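Local coordinates for acyl-coenzyme A oxidase 3 (Yarrowia lipolytica, PDB 5YS9), which oxidises acyl-CoA substrates to (2E)-enoyl-CoA with FAD as cofactor and molecular oxygen as electron acceptor, giving hydrogen peroxide in peroxisomal fatty acid beta-oxidation, at residues A[472-477]-A[527-532]; A[492-497]-A[510-515]; A[542-545]-A[549-552]. All blocks are in the same frame, centred on the assembly; numbering follows the deposited sequence.

Contact 1. Residues A[472-477]-A[527-532]; sequences SCLGHR and DKFVEL
Leu474 and Arg477, in the last turn of helix 458-477, meet Asp527, Phe529 and Val530 of helix 507-534 in a steep helix-helix crossing of the C-terminal part of the oxidase. The two short axes approach to 11.0 Å at 77°. This wide spacing leaves only side chains to touch. Leu474 forks between two partners. Its CD2 lies 3.5 Å from Phe529 CE1, coming at the ring obliquely. Its CD1 lies 3.7 Å from Val530 CG2. The Leu474 CG is anti to the backbone N (chi1 -170°), which carries both methyls across to helix 507-534.

Outward of this apolar group stands a salt bridge. Arg477 runs extended from CG to NE and presents its end. NH1 and NH2 both donate to one oxygen, with Arg477 NH1 to Asp527 OD1 and Arg477 NH2 to Asp527 OD1 each 2.9 Å. The guanidinium and carboxylate planes are turned 45° apart. NH1 comes nearly along the C-O axis of OD1, whereas NH2 comes from above the carboxylate plane. Both bonds are bent. Arg477 NH2 also bonds Gln523 OE1, one turn earlier on the same helix as Asp527. The Phe529 ring also stacks with Phe543 of helix 539-545.

The grip is therefore end-on but lopsided. One aspartate oxygen takes two donors, and Gln523 gives the guanidinium a second anchor. The charged pair lies at the exposed border of the contact, while Leu474 packs one methyl on the buried Phe529 and the other on Val530.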
loop_
_atom_site.group_PDB
_atom_site.type_symbol
_atom_site.label_atom_id
_atom_site.label_comp_id
_atom_site.label_asym_id
_atom_site.label_seq_id
_atom_site.Cartn_x
_atom_site.Cartn_y
_atom_site.Cartn_z
ATOM N N SER A 472 -27.152 4.007 19.156
ATOM C CA SER A 472 -26.876 4.743 20.412
ATOM C C SER A 472 -27.596 6.112 20.472
ATOM O O SER A 472 -28.154 6.461 21.501
ATOM C CB SER A 472 -25.378 4.938 20.612
ATOM O OG SER A 472 -24.810 3.739 21.083
ATOM N N CYS A 473 -27.547 6.852 19.358
ATOM C CA CYS A 473 -28.174 8.152 19.205
ATOM C C CYS A 473 -29.693 8.029 19.306
ATOM O O CYS A 473 -30.287 8.754 20.066
ATOM C CB CYS A 473 -27.796 8.746 17.864
ATOM S SG CYS A 473 -28.494 10.363 17.371
ATOM N N LEU A 474 -30.297 7.101 18.563
ATOM C CA LEU A 474 -31.757 6.817 18.629
ATOM C C LEU A 474 -32.222 6.334 20.019
ATOM O O LEU A 474 -33.208 6.837 20.531
ATOM C CB LEU A 474 -32.159 5.800 17.553
ATOM C CG LEU A 474 -33.644 5.533 17.297
ATOM C CD1 LEU A 474 -34.490 6.785 17.002
ATOM C CD2 LEU A 474 -33.731 4.581 16.123
ATOM N N GLY A 475 -31.492 5.408 20.649
ATOM C CA GLY A 475 -31.786 5.024 22.036
ATOM C C GLY A 475 -31.671 6.172 23.049
ATOM O O GLY A 475 -32.385 6.174 24.048
ATOM N N HIS A 476 -30.794 7.129 22.813
ATOM C CA HIS A 476 -30.742 8.318 23.638
ATOM C C HIS A 476 -32.002 9.176 23.530
ATOM O O HIS A 476 -32.505 9.682 24.513
ATOM C CB HIS A 476 -29.510 9.140 23.290
ATOM C CG HIS A 476 -29.341 10.364 24.126
ATOM N ND1 HIS A 476 -29.122 10.314 25.480
ATOM C CD2 HIS A 476 -29.364 11.673 23.800
ATOM C CE1 HIS A 476 -29.023 11.538 25.954
ATOM N NE2 HIS A 476 -29.164 12.381 24.954
ATOM N N ARG A 477 -32.502 9.320 22.316
ATOM C CA ARG A 477 -33.672 10.127 22.024
ATOM C C ARG A 477 -34.895 9.548 22.702
ATOM O O ARG A 477 -35.851 10.245 22.973
ATOM C CB ARG A 477 -33.899 10.220 20.526
ATOM C CG ARG A 477 -32.728 10.766 19.750
ATOM C CD ARG A 477 -33.179 11.122 18.360
ATOM N NE ARG A 477 -32.146 11.770 17.585
ATOM C CZ ARG A 477 -32.202 11.938 16.274
ATOM N NH1 ARG A 477 -33.238 11.503 15.597
ATOM N NH2 ARG A 477 -31.218 12.538 15.644
ATOM N N ASP A 527 -31.612 10.790 11.972
ATOM C CA ASP A 527 -32.862 11.380 11.410
ATOM C C ASP A 527 -33.342 10.637 10.156
ATOM O O ASP A 527 -34.548 10.336 10.047
ATOM C CB ASP A 527 -32.717 12.876 11.025
ATOM C CG ASP A 527 -32.569 13.796 12.233
ATOM O OD1 ASP A 527 -32.872 13.386 13.366
ATOM O OD2 ASP A 527 -32.098 14.937 12.054
ATOM N N LYS A 528 -32.421 10.388 9.213
ATOM C CA LYS A 528 -32.743 9.708 7.943
ATOM C C LYS A 528 -33.209 8.276 8.160
ATOM O O LYS A 528 -34.049 7.765 7.418
ATOM C CB LYS A 528 -31.537 9.672 6.985
ATOM C CG LYS A 528 -31.182 10.974 6.293
ATOM C CD LYS A 528 -30.096 10.755 5.224
ATOM C CE LYS A 528 -30.345 11.485 3.903
ATOM N NZ LYS A 528 -29.792 12.866 3.939
ATOM N N PHE A 529 -32.618 7.622 9.154
ATOM C CA PHE A 529 -32.969 6.257 9.516
ATOM C C PHE A 529 -34.406 6.210 10.010
ATOM O O PHE A 529 -35.133 5.255 9.739
ATOM C CB PHE A 529 -32.042 5.767 10.622
ATOM C CG PHE A 529 -32.470 4.482 11.233
ATOM C CD1 PHE A 529 -33.351 4.468 12.295
ATOM C CD2 PHE A 529 -32.001 3.283 10.739
ATOM C CE1 PHE A 529 -33.733 3.286 12.891
ATOM C CE2 PHE A 529 -32.395 2.080 11.317
ATOM C CZ PHE A 529 -33.261 2.084 12.411
ATOM N N VAL A 530 -34.770 7.232 10.787
ATOM C CA VAL A 530 -36.138 7.433 11.248
ATOM C C VAL A 530 -37.110 7.745 10.073
ATOM O O VAL A 530 -38.196 7.176 10.038
ATOM C CB VAL A 530 -36.217 8.482 12.407
ATOM C CG1 VAL A 530 -37.654 8.786 12.805
ATOM C CG2 VAL A 530 -35.468 7.992 13.639
ATOM N N GLU A 531 -36.743 8.611 9.125
ATOM C CA GLU A 531 -37.613 8.849 7.961
ATOM C C GLU A 531 -37.798 7.539 7.177
ATOM O O GLU A 531 -38.894 7.260 6.666
ATOM C CB GLU A 531 -37.062 9.916 7.001
ATOM C CG GLU A 531 -37.079 11.368 7.476
ATOM C CD GLU A 531 -36.210 12.284 6.572
ATOM O OE1 GLU A 531 -35.433 13.127 7.099
ATOM O OE2 GLU A 531 -36.282 12.134 5.316
ATOM N N LEU A 532 -36.729 6.747 7.077
ATOM C CA LEU A 532 -36.744 5.573 6.211
ATOM C C LEU A 532 -37.510 4.403 6.813
ATOM O O LEU A 532 -38.141 3.644 6.062
ATOM C CB LEU A 532 -35.320 5.158 5.814
ATOM C CG LEU A 532 -34.654 6.001 4.715
ATOM C CD1 LEU A 532 -33.177 5.662 4.707
ATOM C CD2 LEU A 532 -35.256 5.788 3.330
#

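Contact 2. Residues A[492-497]-A[510-515]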
loop_
_atom_site.group_PDB
_atom_site.type_symbol
_atom_site.label_atom_id
_atom_site.label_comp_id
_atom_site.label_asym_id
_atom_site.label_seq_id
_atom_site.Cartn_x
_atom_site.Cartn_y
_atom_site.Cartn_z
ATOM N N LYS A 492 -26.042 19.738 23.359
ATOM C CA LYS A 492 -26.905 20.490 22.441
ATOM C C LYS A 492 -26.393 21.921 22.188
ATOM O O LYS A 492 -26.945 22.644 21.355
ATOM C CB LYS A 492 -28.339 20.541 22.964
ATOM C CG LYS A 492 -28.878 19.294 23.669
ATOM C CD LYS A 492 -28.665 17.988 22.929
ATOM C CE LYS A 492 -29.268 17.959 21.544
ATOM N NZ LYS A 492 -29.133 16.557 21.047
ATOM N N GLY A 493 -25.331 22.316 22.887
ATOM C CA GLY A 493 -24.570 23.514 22.529
ATOM C C GLY A 493 -23.953 23.425 21.150
ATOM O O GLY A 493 -23.649 24.449 20.559
ATOM N N LEU A 494 -23.769 22.198 20.654
ATOM C CA LEU A 494 -23.157 21.905 19.340
ATOM C C LEU A 494 -24.039 22.237 18.157
ATOM O O LEU A 494 -23.522 22.420 17.064
ATOM C CB LEU A 494 -22.764 20.412 19.231
ATOM C CG LEU A 494 -21.728 19.837 20.222
ATOM C CD1 LEU A 494 -21.511 18.327 20.071
ATOM C CD2 LEU A 494 -20.415 20.594 20.103
ATOM N N GLU A 495 -25.359 22.274 18.355
ATOM C CA GLU A 495 -26.287 22.643 17.277
ATOM C C GLU A 495 -25.914 24.021 16.711
ATOM O O GLU A 495 -25.780 24.177 15.516
ATOM C CB GLU A 495 -27.758 22.624 17.747
ATOM C CG GLU A 495 -28.249 21.245 18.193
ATOM C CD GLU A 495 -29.669 21.201 18.789
ATOM O OE1 GLU A 495 -30.153 22.157 19.430
ATOM O OE2 GLU A 495 -30.303 20.157 18.637
ATOM N N GLN A 496 -25.711 24.988 17.596
ATOM C CA GLN A 496 -25.460 26.387 17.233
ATOM C C GLN A 496 -23.953 26.677 17.084
ATOM O O GLN A 496 -23.589 27.627 16.407
ATOM C CB GLN A 496 -26.019 27.360 18.309
ATOM C CG GLN A 496 -27.402 27.055 18.908
ATOM C CD GLN A 496 -28.562 27.449 18.007
ATOM O OE1 GLN A 496 -29.246 26.596 17.428
ATOM N NE2 GLN A 496 -28.795 28.746 17.896
ATOM N N ALA A 497 -23.096 25.890 17.743
ATOM C CA ALA A 497 -21.641 26.171 17.824
ATOM C C ALA A 497 -20.954 26.509 16.483
ATOM O O ALA A 497 -21.214 25.870 15.440
ATOM C CB ALA A 497 -20.915 25.016 18.512
ATOM N N LEU A 510 -10.691 23.254 19.040
ATOM C CA LEU A 510 -10.467 22.162 18.105
ATOM C C LEU A 510 -11.174 20.869 18.588
ATOM O O LEU A 510 -11.742 20.127 17.773
ATOM C CB LEU A 510 -8.965 21.933 17.905
ATOM C CG LEU A 510 -8.044 23.100 17.494
ATOM C CD1 LEU A 510 -6.602 22.613 17.457
ATOM C CD2 LEU A 510 -8.437 23.725 16.165
ATOM N N ILE A 511 -11.196 20.615 19.902
ATOM C CA ILE A 511 -12.010 19.489 20.401
ATOM C C ILE A 511 -13.509 19.675 20.069
ATOM O O ILE A 511 -14.177 18.767 19.528
ATOM C CB ILE A 511 -11.785 19.247 21.890
ATOM C CG1 ILE A 511 -10.399 18.597 22.090
ATOM C CG2 ILE A 511 -12.876 18.337 22.468
ATOM C CD1 ILE A 511 -9.889 18.599 23.519
ATOM N N GLU A 512 -14.005 20.873 20.347
ATOM C CA GLU A 512 -15.406 21.179 20.125
ATOM C C GLU A 512 -15.743 21.004 18.637
ATOM O O GLU A 512 -16.789 20.464 18.279
ATOM C CB GLU A 512 -15.720 22.593 20.621
ATOM C CG GLU A 512 -17.203 22.921 20.737
ATOM C CD GLU A 512 -17.437 24.419 20.694
ATOM O OE1 GLU A 512 -17.872 24.962 19.663
ATOM O OE2 GLU A 512 -17.130 25.083 21.690
ATOM N N ALA A 513 -14.827 21.429 17.787
ATOM C CA ALA A 513 -15.033 21.330 16.348
ATOM C C ALA A 513 -15.150 19.863 15.838
ATOM O O ALA A 513 -15.918 19.598 14.933
ATOM C CB ALA A 513 -13.919 22.076 15.619
ATOM N N TRP A 514 -14.390 18.935 16.430
ATOM C CA TRP A 514 -14.538 17.489 16.139
ATOM C C TRP A 514 -15.816 16.881 16.747
ATOM O O TRP A 514 -16.415 15.950 16.164
ATOM C CB TRP A 514 -13.271 16.688 16.549
ATOM C CG TRP A 514 -12.236 16.849 15.529
ATOM C CD1 TRP A 514 -11.117 17.629 15.601
ATOM C CD2 TRP A 514 -12.262 16.292 14.210
ATOM N NE1 TRP A 514 -10.439 17.581 14.393
ATOM C CE2 TRP A 514 -11.117 16.769 13.527
ATOM C CE3 TRP A 514 -13.154 15.437 13.529
ATOM C CZ2 TRP A 514 -10.822 16.402 12.199
ATOM C CZ3 TRP A 514 -12.857 15.055 12.223
ATOM C CH2 TRP A 514 -11.700 15.556 11.560
ATOM N N GLU A 515 -16.219 17.387 17.914
ATOM C CA GLU A 515 -17.513 17.026 18.497
ATOM C C GLU A 515 -18.642 17.513 17.613
ATOM O O GLU A 515 -19.620 16.770 17.392
ATOM C CB GLU A 515 -17.648 17.529 19.952
ATOM C CG GLU A 515 -16.672 16.852 20.922
ATOM C CD GLU A 515 -16.841 17.293 22.379
ATOM O OE1 GLU A 515 -17.572 18.278 22.659
ATOM O OE2 GLU A 515 -16.252 16.646 23.276
#
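Leu494 and Glu515 mark the closest backbone approach, their CA atoms 7.5 Å apart, where a loosely coiled piece of loop with helical backbone angles runs beside helix 507-534. The internal backbone bonds of this piece are weak, as from Ala497 N to Gly493 O at 3.2 Å.

Leu494 makes most of the contact. The side chain does not start out toward the helix, but its branched end reaches it. CG is anti to the carbonyl carbon, with chi1 at -61°, and with chi2 at 176° the two methyls reach Glu515 and Glu512 separately. Leu494 CD1 sits 3.6 Å from the backbone oxygen of Glu515. The same methyl, Leu494 CD1, is 3.9 Å from Glu515 CB. Leu494 CD2 lies 4.0 Å from Glu512 CG, so this methyl rests on the aliphatic part of an acidic side chain. The Leu494 and Glu512 side chains run alongside one another, pointing opposite ways. Glu512 has its CG anti to the backbone N (chi1 -167°) and stretches out toward the loop. Glu512 OE1 comes to 3.3 Å from Ala497 CB, a polar atom beside a methyl and not a bond. Its other oxygen, OE2, forms a salt bridge with Arg502.

Polar ties between loop and helix come from Lys516, the residue after Glu515. Lys516 NZ bonds Leu494 O and Ala497 O, two carbonyls of the coil. Leu494 also touches Asn519, one turn beyond Glu515.

The arrangement is a long connection, between helix 458-477 and helix 507-534, folded back on the helix it leads into. Leu494, lying over successive turns, and Lys516, which gathers loop carbonyls, are among its ties to that helix.

Contact 3. Residues A[542-545]-A[549-552]; sequences AFEE and QRFQ
Phe543 and Arg550 join two consecutive helices, 539-545 and 547-573, across a very short turn in the C-terminal helical part of the oxidase. Their CA atoms are 7.5 Å apart. The central acceptor is the backbone carbonyl Phe543 O. It takes two weak bonds from one guanidinium: Arg550 NE to Phe543 O and Arg550 NH2 to Phe543 O are each 2.9 Å. Both are well off straight, with the first at 130° at the hydrogen. Two donors on one side of the group thus share a single oxygen.

The remaining nitrogen is also occupied. Arg550 NH1 donates to Leu463 O of helix 458-477, and NH2 has a further weak bond to Ser547 OG in the turn. Ser547 OG bonds Glu544 O as well, so the turn satisfies that carbonyl too. The charge of Glu544 stays apart: its OE2 is 4.4 Å from Arg550 NH2, too far for a salt bridge. It may still favour the positive guanidinium. The Glu544 side chain lies about 6 Å from a bound FAD and packs on Tyr348 of the second subunit, one of the residues lining an FAD pocket.

Arg550 is bent at chi3 (-73°), which turns its end back onto the Phe543 carbonyl. The ring of Phe543 and the guanidinium planes stand 57° apart. A leucine in place of Arg550 would probably leave Phe543 O and Leu463 O without these donors and remove one polar link to helix 458-477. Arg467 of that helix also packs on both Phe543 and Arg550. One face of the guanidinium is covered by a methylene: Phe543 CB lies 3.8 Å from Arg550 NE, offset toward the rim of the group.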
loop_
_atom_site.group_PDB
_atom_site.type_symbol
_atom_site.label_atom_id
_atom_site.label_comp_id
_atom_site.label_asym_id
_atom_site.label_seq_id
_atom_site.Cartn_x
_atom_site.Cartn_y
_atom_site.Cartn_z
ATOM N N ALA A 542 -32.897 -0.034 6.050
ATOM C CA ALA A 542 -32.555 1.357 6.302
ATOM C C ALA A 542 -31.047 1.537 6.496
ATOM O O ALA A 542 -30.458 2.424 5.886
ATOM C CB ALA A 542 -33.322 1.856 7.521
ATOM N N PHE A 543 -30.431 0.701 7.339
ATOM C CA PHE A 543 -28.978 0.725 7.521
ATOM C C PHE A 543 -28.207 0.505 6.188
ATOM O O PHE A 543 -27.204 1.195 5.919
ATOM C CB PHE A 543 -28.554 -0.315 8.567
ATOM C CG PHE A 543 -28.972 0.025 9.957
ATOM C CD1 PHE A 543 -28.675 1.276 10.513
ATOM C CD2 PHE A 543 -29.645 -0.915 10.756
ATOM C CE1 PHE A 543 -29.057 1.580 11.824
ATOM C CE2 PHE A 543 -30.021 -0.616 12.073
ATOM C CZ PHE A 543 -29.723 0.631 12.599
ATOM N N GLU A 544 -28.705 -0.414 5.348
ATOM C CA GLU A 544 -28.131 -0.671 4.007
ATOM C C GLU A 544 -28.220 0.589 3.119
ATOM O O GLU A 544 -27.230 0.986 2.486
ATOM C CB GLU A 544 -28.831 -1.834 3.296
ATOM C CG GLU A 544 -28.886 -3.156 4.057
ATOM C CD GLU A 544 -27.847 -4.150 3.595
ATOM O OE1 GLU A 544 -28.081 -4.773 2.511
ATOM O OE2 GLU A 544 -26.825 -4.278 4.333
ATOM N N GLU A 545 -29.395 1.208 3.077
ATOM C CA GLU A 545 -29.561 2.513 2.415
ATOM C C GLU A 545 -28.593 3.582 2.908
ATOM O O GLU A 545 -28.328 4.521 2.165
ATOM C CB GLU A 545 -30.997 3.076 2.589
ATOM C CG GLU A 545 -32.041 2.528 1.625
ATOM C CD GLU A 545 -31.644 2.710 0.174
ATOM O OE1 GLU A 545 -30.990 3.736 -0.153
ATOM O OE2 GLU A 545 -31.971 1.808 -0.628
ATOM N N GLN A 549 -23.232 6.696 5.003
ATOM C CA GLN A 549 -23.390 7.487 6.228
ATOM C C GLN A 549 -22.859 6.695 7.432
ATOM O O GLN A 549 -22.132 7.241 8.243
ATOM C CB GLN A 549 -24.854 7.902 6.452
ATOM C CG GLN A 549 -25.414 8.905 5.448
ATOM C CD GLN A 549 -25.776 8.319 4.089
ATOM O OE1 GLN A 549 -25.776 7.117 3.898
ATOM N NE2 GLN A 549 -26.070 9.184 3.137
ATOM N N ARG A 550 -23.161 5.407 7.529
ATOM C CA ARG A 550 -22.623 4.610 8.659
ATOM C C ARG A 550 -21.099 4.561 8.726
ATOM O O ARG A 550 -20.515 4.686 9.806
ATOM C CB ARG A 550 -23.117 3.174 8.604
ATOM C CG ARG A 550 -24.522 2.988 9.119
ATOM C CD ARG A 550 -24.840 1.508 9.137
ATOM N NE ARG A 550 -25.055 0.948 7.796
ATOM C CZ ARG A 550 -24.712 -0.292 7.421
ATOM N NH1 ARG A 550 -24.061 -1.113 8.241
ATOM N NH2 ARG A 550 -24.963 -0.699 6.182
ATOM N N PHE A 551 -20.471 4.351 7.560
ATOM C CA PHE A 551 -19.032 4.407 7.416
ATOM C C PHE A 551 -18.459 5.768 7.808
ATOM O O PHE A 551 -17.481 5.832 8.572
ATOM C CB PHE A 551 -18.559 4.051 5.973
ATOM C CG PHE A 551 -17.063 3.877 5.880
ATOM C CD1 PHE A 551 -16.243 4.950 5.644
ATOM C CD2 PHE A 551 -16.484 2.652 6.150
ATOM C CE1 PHE A 551 -14.873 4.815 5.623
ATOM C CE2 PHE A 551 -15.101 2.500 6.135
ATOM C CZ PHE A 551 -14.301 3.588 5.875
ATOM N N GLN A 552 -19.047 6.841 7.273
ATOM C CA GLN A 552 -18.637 8.220 7.621
ATOM C C GLN A 552 -18.738 8.491 9.153
ATOM O O GLN A 552 -17.791 9.015 9.781
ATOM C CB GLN A 552 -19.456 9.254 6.823
ATOM C CG GLN A 552 -19.034 9.481 5.389
ATOM C CD GLN A 552 -17.758 10.308 5.299
ATOM O OE1 GLN A 552 -16.733 9.825 4.790
ATOM N NE2 GLN A 552 -17.805 11.555 5.810
#

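How the contacts relate
Contacts 1 and 2 share helix 507-534. Contact 1 sets its later part against helix 458-477, and contact 2 sets its early part against the connecting loop. They do not touch. Contact 3 follows in the chain and touches contact 1, where Ala542 packs on Phe529 and Leu532. It also reaches back to helix 458-477. Contact 1 is a surface contact, with a salt bridge beside apolar packing. Contacts 2 and 3 are partly buried. Contact 2 rests on a leucine over a helix, without bonds between its segments. Contact 3, nearest the chain centre and beside FAD and the second subunit, uses an arginine to reach backbone carbonyls, in part by weak bonds.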